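PDB 2RAU: putative esterase from Sulfolobus solfataricus P2, which probably hydrolyses ester bonds of lipids, as a calcium-binding member of the alpha/beta-hydrolase superfamily. Local coordinates for residues D51-P57 and I146-E151; K83-L89 and N343-L347; I174-G178 and H329-Y333. All coordinates share one frame; numbering follows the deposited sequence.

Contact 1 (D51-P57 and I146-E151); sequences DAVLILP and IYLAGE
Five backbone hydrogen bonds join A52-L56 to I146-E151 in parallel pairing, the N-to-C directions of the two strands differing by only 21°. Y147 N donates to A52 O and L54 N to Y147 O; the bond from A149 N to L54 O is the shortest at 2.7 Å and almost straight (178°). L56 N then reaches A149 O, and E151 N closes the series on L56 O. Weaker CA-H...O contacts lie between them, such as V53 CA to Y147 O at 3.3 Å.

Apolar side chains pack on both faces. On one, L54 and L148 run side by side, L54 CD2 lying 3.7 Å from L148 CD1; L148 CD1 also meets L56 CG, while helix 123-141 covers L54 and L56. On the other, I55 CG1 rests 3.9 Å from A149 CB, and V53 CG2 lies against Y147 CB.

Polar chemistry gathers at the start of the pair. With its CG anti to the carbonyl carbon (chi1 -65°), Y147 sends its ring past D51, the two side chains crossing at about a right angle, with D51 OD1 near Y147 CE2. One water bridges the two ends, 2.7 Å from D51 OD2, to which it donates, and 2.7 Å from Y147 OH, in the plane of the ring. D51 OD1 turns its anti lone pair to A52 N and also forms a salt bridge with K171.

Parallel pairing of this kind builds the central sheet of an alpha/beta-hydrolase fold, and G150, near the C-terminal end of strand 146-151, probably begins the GxSxG nucleophile elbow.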
loop_
_atom_site.group_PDB
_atom_site.type_symbol
_atom_site.label_atom_id
_atom_site.label_comp_id
_atom_site.label_asym_id
_atom_site.label_seq_id
_atom_site.Cartn_x
_atom_site.Cartn_y
_atom_site.Cartn_z
ATOM N N ASP A 51 -5.782 3.607 -20.559
ATOM C CA ASP A 51 -6.208 2.445 -19.788
ATOM C C ASP A 51 -6.420 2.839 -18.345
ATOM O O ASP A 51 -6.688 4.013 -18.058
ATOM C CB ASP A 51 -5.223 1.298 -19.905
ATOM C CG ASP A 51 -5.904 -0.055 -19.910
ATOM O OD1 ASP A 51 -6.679 -0.418 -18.981
ATOM O OD2 ASP A 51 -5.640 -0.782 -20.874
ATOM N N ALA A 52 -6.324 1.853 -17.458
ATOM C CA ALA A 52 -6.545 2.092 -16.031
ATOM C C ALA A 52 -5.917 1.005 -15.161
ATOM O O ALA A 52 -6.216 -0.184 -15.320
ATOM C CB ALA A 52 -8.058 2.223 -15.741
ATOM N N VAL A 53 -5.029 1.434 -14.259
ATOM C CA VAL A 53 -4.448 0.598 -13.211
ATOM C C VAL A 53 -4.760 1.237 -11.884
ATOM O O VAL A 53 -4.430 2.397 -11.697
ATOM C CB VAL A 53 -2.911 0.492 -13.334
ATOM C CG1 VAL A 53 -2.403 -0.431 -12.292
ATOM C CG2 VAL A 53 -2.532 0.013 -14.769
ATOM N N LEU A 54 -5.371 0.484 -10.974
ATOM C CA LEU A 54 -5.614 0.948 -9.611
ATOM C C LEU A 54 -4.702 0.149 -8.670
ATOM O O LEU A 54 -4.681 -1.103 -8.687
ATOM C CB LEU A 54 -7.086 0.775 -9.193
ATOM C CG LEU A 54 -7.454 0.926 -7.705
ATOM C CD1 LEU A 54 -7.156 2.391 -7.251
ATOM C CD2 LEU A 54 -8.898 0.489 -7.470
ATOM N N ILE A 55 -3.970 0.874 -7.837
ATOM C CA ILE A 55 -3.068 0.255 -6.844
ATOM C C ILE A 55 -3.569 0.479 -5.436
ATOM O O ILE A 55 -3.758 1.593 -5.004
ATOM C CB ILE A 55 -1.597 0.740 -7.036
ATOM C CG1 ILE A 55 -1.225 0.648 -8.543
ATOM C CG2 ILE A 55 -0.617 -0.092 -6.115
ATOM C CD1 ILE A 55 0.225 0.915 -8.918
ATOM N N LEU A 56 -3.800 -0.625 -4.742
ATOM C CA LEU A 56 -4.265 -0.653 -3.371
ATOM C C LEU A 56 -3.085 -0.666 -2.392
ATOM O O LEU A 56 -2.266 -1.577 -2.423
ATOM C CB LEU A 56 -5.145 -1.884 -3.186
ATOM C CG LEU A 56 -6.428 -2.030 -4.049
ATOM C CD1 LEU A 56 -7.240 -3.237 -3.639
ATOM C CD2 LEU A 56 -7.276 -0.711 -4.033
ATOM N N PRO A 57 -2.964 0.368 -1.553
ATOM C CA PRO A 57 -1.873 0.336 -0.597
ATOM C C PRO A 57 -2.017 -0.725 0.473
ATOM O O PRO A 57 -3.088 -1.259 0.669
ATOM C CB PRO A 57 -1.936 1.717 0.064
ATOM C CG PRO A 57 -2.770 2.561 -0.910
ATOM C CD PRO A 57 -3.741 1.620 -1.469
ATOM N N ILE A 146 -10.667 -2.947 -15.226
ATOM C CA ILE A 146 -9.359 -2.378 -14.915
ATOM C C ILE A 146 -8.317 -3.419 -14.464
ATOM O O ILE A 146 -8.629 -4.580 -14.144
ATOM C CB ILE A 146 -9.493 -1.256 -13.848
ATOM C CG1 ILE A 146 -9.828 -1.844 -12.480
ATOM C CG2 ILE A 146 -10.573 -0.159 -14.205
ATOM C CD1 ILE A 146 -9.843 -0.794 -11.380
ATOM N N TYR A 147 -7.057 -2.969 -14.481
ATOM C CA TYR A 147 -5.956 -3.692 -13.881
ATOM C C TYR A 147 -5.931 -3.284 -12.426
ATOM O O TYR A 147 -5.985 -2.103 -12.099
ATOM C CB TYR A 147 -4.637 -3.364 -14.550
ATOM C CG TYR A 147 -4.554 -3.790 -15.974
ATOM C CD1 TYR A 147 -4.498 -5.123 -16.299
ATOM C CD2 TYR A 147 -4.532 -2.862 -16.995
ATOM C CE1 TYR A 147 -4.426 -5.528 -17.589
ATOM C CE2 TYR A 147 -4.451 -3.250 -18.289
ATOM C CZ TYR A 147 -4.397 -4.601 -18.597
ATOM O OH TYR A 147 -4.306 -5.033 -19.909
ATOM N N LEU A 148 -5.875 -4.274 -11.550
ATOM C CA LEU A 148 -5.904 -4.022 -10.115
ATOM C C LEU A 148 -4.623 -4.594 -9.488
ATOM O O LEU A 148 -4.345 -5.792 -9.571
ATOM C CB LEU A 148 -7.116 -4.694 -9.471
ATOM C CG LEU A 148 -7.336 -4.443 -7.978
ATOM C CD1 LEU A 148 -7.527 -2.965 -7.764
ATOM C CD2 LEU A 148 -8.514 -5.237 -7.479
ATOM N N ALA A 149 -3.879 -3.719 -8.828
ATOM C CA ALA A 149 -2.627 -4.076 -8.177
ATOM C C ALA A 149 -2.800 -3.845 -6.713
ATOM O O ALA A 149 -3.590 -2.985 -6.279
ATOM C CB ALA A 149 -1.472 -3.250 -8.731
ATOM N N GLY A 150 -2.029 -4.578 -5.930
ATOM C CA GLY A 150 -2.066 -4.499 -4.489
ATOM C C GLY A 150 -0.707 -4.718 -3.853
ATOM O O GLY A 150 0.019 -5.627 -4.251
ATOM N N GLU A 151 -0.361 -3.860 -2.886
ATOM C CA GLU A 151 0.893 -4.005 -2.129
ATOM C C GLU A 151 0.613 -4.529 -0.741
ATOM O O GLU A 151 -0.096 -3.901 0.021
ATOM C CB GLU A 151 1.599 -2.640 -2.014
ATOM C CG GLU A 151 1.887 -1.987 -3.347
ATOM C CD GLU A 151 2.705 -0.709 -3.265
ATOM O OE1 GLU A 151 2.948 -0.196 -2.128
ATOM O OE2 GLU A 151 3.111 -0.213 -4.340
HETATM O O HOH W 1 -4.282 -3.018 -21.647
#

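Contact 2 (K83-L89 and N343-L347); sequences KSIVLYL and NSVVL
Y88 and N343 interlock where two helices of the alpha/beta-hydrolase fold, 85-91 and 338-353, pack against each other. Their short segments cross at -51° with the axes 10.1 Å apart, and the contact is one of van der Waals packing and a CH-pi contact, with the backbone of N343 also touching the Y88 ring.

Packing is closest around N343. Its CB sits over one face of the Y88 ring, 3.9 Å from the centroid and 19° off the normal, a CH-pi contact displaced toward the rim. Y88 CE2 comes within 3.4 Å of N343 O. The amide beyond CB lies against I85, where N343 OD1 meets I85 CD1 at 3.4 Å. I85 CG1 stands anti to the backbone N (chi1 -167°), which carries CD1 across to that oxygen. The other end of the amide is held from just before the helix, N343 ND2 donating to R82 O, so the rotation of the group is fixed by a bond as well as by packing.

Toward V346 the fit slackens: I85 CD1 is 4.3 Å from V346 CB. L89 and L347 pass one another pointing opposite ways and meet through L89 CD2 and L347 CD1 at 3.9 Å. V346 also touches F300 of strand 297-302, and L89 reaches V96 of strand 94-100, which ties both helices to the central sheet. The partly exposed residues S344 and L347 mark the side nearer solvent. Even there the packing stays close at one point: S344 OG turns back to E339 O within its own helix, and S344 CB touches Y88 OH at 3.4 Å.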
loop_
_atom_site.group_PDB
_atom_site.type_symbol
_atom_site.label_atom_id
_atom_site.label_comp_id
_atom_site.label_asym_id
_atom_site.label_seq_id
_atom_site.Cartn_x
_atom_site.Cartn_y
_atom_site.Cartn_z
ATOM N N LYS A 83 11.815 4.317 -9.007
ATOM C CA LYS A 83 11.652 3.608 -7.742
ATOM C C LYS A 83 10.202 3.560 -7.272
ATOM O O LYS A 83 9.941 3.132 -6.143
ATOM C CB LYS A 83 12.468 4.304 -6.627
ATOM C CG LYS A 83 13.938 4.416 -6.849
ATOM C CD LYS A 83 14.577 5.117 -5.644
ATOM C CE LYS A 83 16.002 5.425 -5.813
ATOM N NZ LYS A 83 16.486 6.141 -4.603
ATOM N N SER A 84 9.255 3.970 -8.130
ATOM C CA SER A 84 7.854 4.077 -7.746
ATOM C C SER A 84 6.972 3.470 -8.824
ATOM O O SER A 84 6.942 3.959 -9.931
ATOM C CB SER A 84 7.504 5.541 -7.503
ATOM O OG SER A 84 6.114 5.696 -7.438
ATOM N N ILE A 85 6.281 2.377 -8.494
ATOM C CA ILE A 85 5.426 1.691 -9.483
ATOM C C ILE A 85 4.409 2.665 -10.091
ATOM O O ILE A 85 4.150 2.610 -11.295
ATOM C CB ILE A 85 4.779 0.385 -8.907
ATOM C CG1 ILE A 85 4.151 -0.481 -10.007
ATOM C CG2 ILE A 85 3.765 0.636 -7.805
ATOM C CD1 ILE A 85 5.004 -0.757 -11.165
ATOM N N VAL A 86 3.824 3.545 -9.272
ATOM C CA VAL A 86 2.809 4.483 -9.741
ATOM C C VAL A 86 3.384 5.423 -10.787
ATOM O O VAL A 86 2.860 5.533 -11.900
ATOM C CB VAL A 86 2.138 5.269 -8.557
ATOM C CG1 VAL A 86 1.315 6.475 -9.082
ATOM C CG2 VAL A 86 1.284 4.352 -7.697
ATOM N N LEU A 87 4.481 6.078 -10.443
ATOM C CA LEU A 87 5.145 7.035 -11.337
ATOM C C LEU A 87 5.742 6.381 -12.600
ATOM O O LEU A 87 5.656 6.910 -13.694
ATOM C CB LEU A 87 6.176 7.829 -10.561
ATOM C CG LEU A 87 5.705 8.612 -9.301
ATOM C CD1 LEU A 87 6.854 9.437 -8.742
ATOM C CD2 LEU A 87 4.505 9.552 -9.523
ATOM N N TYR A 88 6.325 5.212 -12.427
ATOM C CA TYR A 88 6.895 4.427 -13.515
ATOM C C TYR A 88 5.846 4.032 -14.541
ATOM O O TYR A 88 6.050 4.196 -15.749
ATOM C CB TYR A 88 7.544 3.146 -12.938
ATOM C CG TYR A 88 8.276 2.346 -13.996
ATOM C CD1 TYR A 88 9.602 2.650 -14.328
ATOM C CD2 TYR A 88 7.654 1.307 -14.691
ATOM C CE1 TYR A 88 10.278 1.923 -15.289
ATOM C CE2 TYR A 88 8.354 0.580 -15.638
ATOM C CZ TYR A 88 9.643 0.898 -15.929
ATOM O OH TYR A 88 10.346 0.186 -16.856
ATOM N N LEU A 89 4.735 3.488 -14.067
ATOM C CA LEU A 89 3.660 3.133 -15.002
ATOM C C LEU A 89 3.057 4.371 -15.660
ATOM O O LEU A 89 2.747 4.328 -16.835
ATOM C CB LEU A 89 2.610 2.230 -14.353
ATOM C CG LEU A 89 3.046 0.850 -13.910
ATOM C CD1 LEU A 89 1.836 0.196 -13.245
ATOM C CD2 LEU A 89 3.603 0.042 -15.102
ATOM N N ASN A 343 9.335 -3.141 -11.462
ATOM C CA ASN A 343 8.556 -2.172 -12.229
ATOM C C ASN A 343 8.522 -2.421 -13.724
ATOM O O ASN A 343 7.415 -2.455 -14.308
ATOM C CB ASN A 343 8.966 -0.715 -11.850
ATOM C CG ASN A 343 8.765 -0.405 -10.380
ATOM O OD1 ASN A 343 8.005 -1.092 -9.686
ATOM N ND2 ASN A 343 9.481 0.602 -9.885
ATOM N N SER A 344 9.693 -2.647 -14.342
ATOM C CA SER A 344 9.768 -3.008 -15.756
ATOM C C SER A 344 9.114 -4.349 -16.051
ATOM O O SER A 344 8.622 -4.547 -17.140
ATOM C CB SER A 344 11.210 -3.038 -16.230
ATOM O OG SER A 344 11.958 -4.041 -15.528
ATOM N N VAL A 345 9.103 -5.266 -15.085
ATOM C CA VAL A 345 8.503 -6.590 -15.292
ATOM C C VAL A 345 6.978 -6.467 -15.277
ATOM O O VAL A 345 6.288 -7.084 -16.092
ATOM C CB VAL A 345 8.995 -7.628 -14.218
ATOM C CG1 VAL A 345 8.313 -9.005 -14.445
ATOM C CG2 VAL A 345 10.512 -7.719 -14.245
ATOM N N VAL A 346 6.433 -5.645 -14.370
ATOM C CA VAL A 346 5.001 -5.365 -14.386
ATOM C C VAL A 346 4.581 -4.698 -15.734
ATOM O O VAL A 346 3.603 -5.112 -16.374
ATOM C CB VAL A 346 4.561 -4.471 -13.196
ATOM C CG1 VAL A 346 3.081 -4.013 -13.410
ATOM C CG2 VAL A 346 4.737 -5.176 -11.847
ATOM N N LEU A 347 5.349 -3.719 -16.201
ATOM C CA LEU A 347 5.062 -3.067 -17.480
ATOM C C LEU A 347 5.056 -4.076 -18.626
ATOM O O LEU A 347 4.193 -4.038 -19.470
ATOM C CB LEU A 347 6.102 -1.983 -17.782
ATOM C CG LEU A 347 5.896 -1.077 -19.012
ATOM C CD1 LEU A 347 4.631 -0.270 -18.839
ATOM C CD2 LEU A 347 7.134 -0.163 -19.287
#

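Contact 3 (I174-G178 and H329-Y333); sequences ILLDG and HLDVY
H329 holds its CG anti to the backbone N (chi1 -169°), which swings the imidazole toward D177, while D177 has a chi1 off the usual staggered positions on a backbone of positive phi just past the end of strand 170-176. The two meet in a hydrogen bond from H329 ND1 to D177 OD2, 2.8 Å long and nearly straight at 173°. The acceptor lies in the plane of the imidazole, but the donor comes from above the carboxylate plane, 39° out of it. S302 OG also bonds D177 OD2, so two partners grip this oxygen and fix the carboxylate against the ring. At the ring's edge H329 CE1 faces D177 O at 3.3 Å.

Y333 adds a second tether: its OH donates to L176 O at 2.7 Å, tilted from the carbonyl plane. Y333 turns an edge to the H329 imidazole, with CE2 above the centre of one face. V332 packs alongside, its CB over one face of the Y333 ring, CG1 against L176 CB and CG2 3.9 Å from D177 OD2.

On the far side of the imidazole H329 NE2 is hydrogen-bonded to S152 OG. Serine, histidine and aspartate thus stand in line, consistent with the Ser-His-Asp charge-relay triad of alpha/beta-hydrolases, with the aspartate after a strand and the histidine on a late loop.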
loop_
_atom_site.group_PDB
_atom_site.type_symbol
_atom_site.label_atom_id
_atom_site.label_comp_id
_atom_site.label_asym_id
_atom_site.label_seq_id
_atom_site.Cartn_x
_atom_site.Cartn_y
_atom_site.Cartn_z
ATOM N N ILE A 174 -2.275 -7.736 -10.286
ATOM C CA ILE A 174 -0.844 -7.583 -10.038
ATOM C C ILE A 174 -0.624 -7.567 -8.522
ATOM O O ILE A 174 -0.967 -6.596 -7.844
ATOM C CB ILE A 174 -0.301 -6.274 -10.625
ATOM C CG1 ILE A 174 -0.562 -6.203 -12.147
ATOM C CG2 ILE A 174 1.218 -6.069 -10.249
ATOM C CD1 ILE A 174 -0.571 -4.766 -12.694
ATOM N N LEU A 175 -0.043 -8.638 -7.980
ATOM C CA LEU A 175 0.196 -8.744 -6.533
ATOM C C LEU A 175 1.679 -8.493 -6.232
ATOM O O LEU A 175 2.548 -9.244 -6.657
ATOM C CB LEU A 175 -0.255 -10.121 -6.017
ATOM C CG LEU A 175 -1.714 -10.503 -6.351
ATOM C CD1 LEU A 175 -1.973 -12.015 -6.015
ATOM C CD2 LEU A 175 -2.711 -9.489 -5.655
ATOM N N LEU A 176 1.941 -7.378 -5.557
ATOM C CA LEU A 176 3.289 -6.912 -5.222
ATOM C C LEU A 176 3.567 -7.288 -3.755
ATOM O O LEU A 176 3.281 -6.538 -2.803
ATOM C CB LEU A 176 3.400 -5.394 -5.463
ATOM C CG LEU A 176 3.106 -4.928 -6.912
ATOM C CD1 LEU A 176 2.821 -3.446 -6.978
ATOM C CD2 LEU A 176 4.224 -5.318 -7.865
ATOM N N ASP A 177 4.065 -8.493 -3.585
ATOM C CA ASP A 177 4.307 -9.073 -2.258
ATOM C C ASP A 177 3.049 -8.939 -1.381
ATOM O O ASP A 177 3.073 -8.394 -0.283
ATOM C CB ASP A 177 5.582 -8.467 -1.612
ATOM C CG ASP A 177 6.448 -9.499 -0.882
ATOM O OD1 ASP A 177 6.369 -10.707 -1.185
ATOM O OD2 ASP A 177 7.242 -9.064 0.005
ATOM N N GLY A 178 1.936 -9.482 -1.863
ATOM C CA GLY A 178 0.722 -9.392 -1.081
ATOM C C GLY A 178 -0.348 -10.363 -1.526
ATOM O O GLY A 178 -0.606 -10.523 -2.697
ATOM N N HIS A 329 10.669 -7.189 2.247
ATOM C CA HIS A 329 9.333 -6.734 1.881
ATOM C C HIS A 329 9.317 -5.377 1.216
ATOM O O HIS A 329 8.756 -5.190 0.111
ATOM C CB HIS A 329 8.463 -6.742 3.151
ATOM C CG HIS A 329 6.998 -6.549 2.903
ATOM N ND1 HIS A 329 6.300 -7.243 1.934
ATOM C CD2 HIS A 329 6.083 -5.799 3.565
ATOM C CE1 HIS A 329 5.022 -6.906 1.995
ATOM N NE2 HIS A 329 4.865 -6.031 2.972
ATOM N N LEU A 330 9.931 -4.399 1.876
ATOM C CA LEU A 330 9.892 -3.046 1.372
ATOM C C LEU A 330 10.718 -2.809 0.138
ATOM O O LEU A 330 10.477 -1.813 -0.539
ATOM C CB LEU A 330 10.231 -2.049 2.454
ATOM C CG LEU A 330 9.328 -2.017 3.715
ATOM C CD1 LEU A 330 9.866 -0.998 4.725
ATOM C CD2 LEU A 330 7.901 -1.691 3.352
ATOM N N ASP A 331 11.684 -3.686 -0.135
ATOM C CA ASP A 331 12.499 -3.586 -1.384
ATOM C C ASP A 331 11.652 -3.783 -2.654
ATOM O O ASP A 331 12.038 -3.363 -3.738
ATOM C CB ASP A 331 13.638 -4.626 -1.393
ATOM C CG ASP A 331 14.677 -4.366 -0.321
ATOM O OD1 ASP A 331 15.219 -3.224 -0.283
ATOM O OD2 ASP A 331 14.948 -5.329 0.458
ATOM N N VAL A 332 10.506 -4.437 -2.509
ATOM C CA VAL A 332 9.553 -4.623 -3.621
ATOM C C VAL A 332 9.017 -3.283 -4.176
ATOM O O VAL A 332 8.736 -3.149 -5.375
ATOM C CB VAL A 332 8.405 -5.586 -3.195
ATOM C CG1 VAL A 332 7.434 -5.838 -4.382
ATOM C CG2 VAL A 332 9.018 -6.938 -2.697
ATOM N N TYR A 333 8.985 -2.277 -3.313
ATOM C CA TYR A 333 8.350 -0.978 -3.544
ATOM C C TYR A 333 9.271 0.215 -3.767
ATOM O O TYR A 333 8.819 1.283 -4.103
ATOM C CB TYR A 333 7.425 -0.659 -2.350
ATOM C CG TYR A 333 6.608 -1.838 -1.917
ATOM C CD1 TYR A 333 5.763 -2.476 -2.806
ATOM C CD2 TYR A 333 6.655 -2.298 -0.619
ATOM C CE1 TYR A 333 5.043 -3.613 -2.424
ATOM C CE2 TYR A 333 5.946 -3.409 -0.228
ATOM C CZ TYR A 333 5.142 -4.061 -1.139
ATOM O OH TYR A 333 4.433 -5.170 -0.748
#

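All three contacts are mostly buried with a partly exposed margin (D51 in contact 1; S344 and L347 in contact 2; Y333 in contact 3), yet they differ in chemistry. Contact 1 is a strand pair inside the sheet, held by backbone bonds; contact 2 sets helices against one side of it by apolar packing; contact 3 joins a strand end to a loop through side-chain donors, to a carboxylate and a backbone carbonyl. Contacts 1 and 3 share the sheet: strands 146-151 and 170-176 are neighbours, and G150 O probably accepts from L176 N. Contact 2 leans on both: I85 CG2 packs against I55 CD1, and V346 CG1 against I174 CD1. E151 and Y333 also touch, near the probable triad.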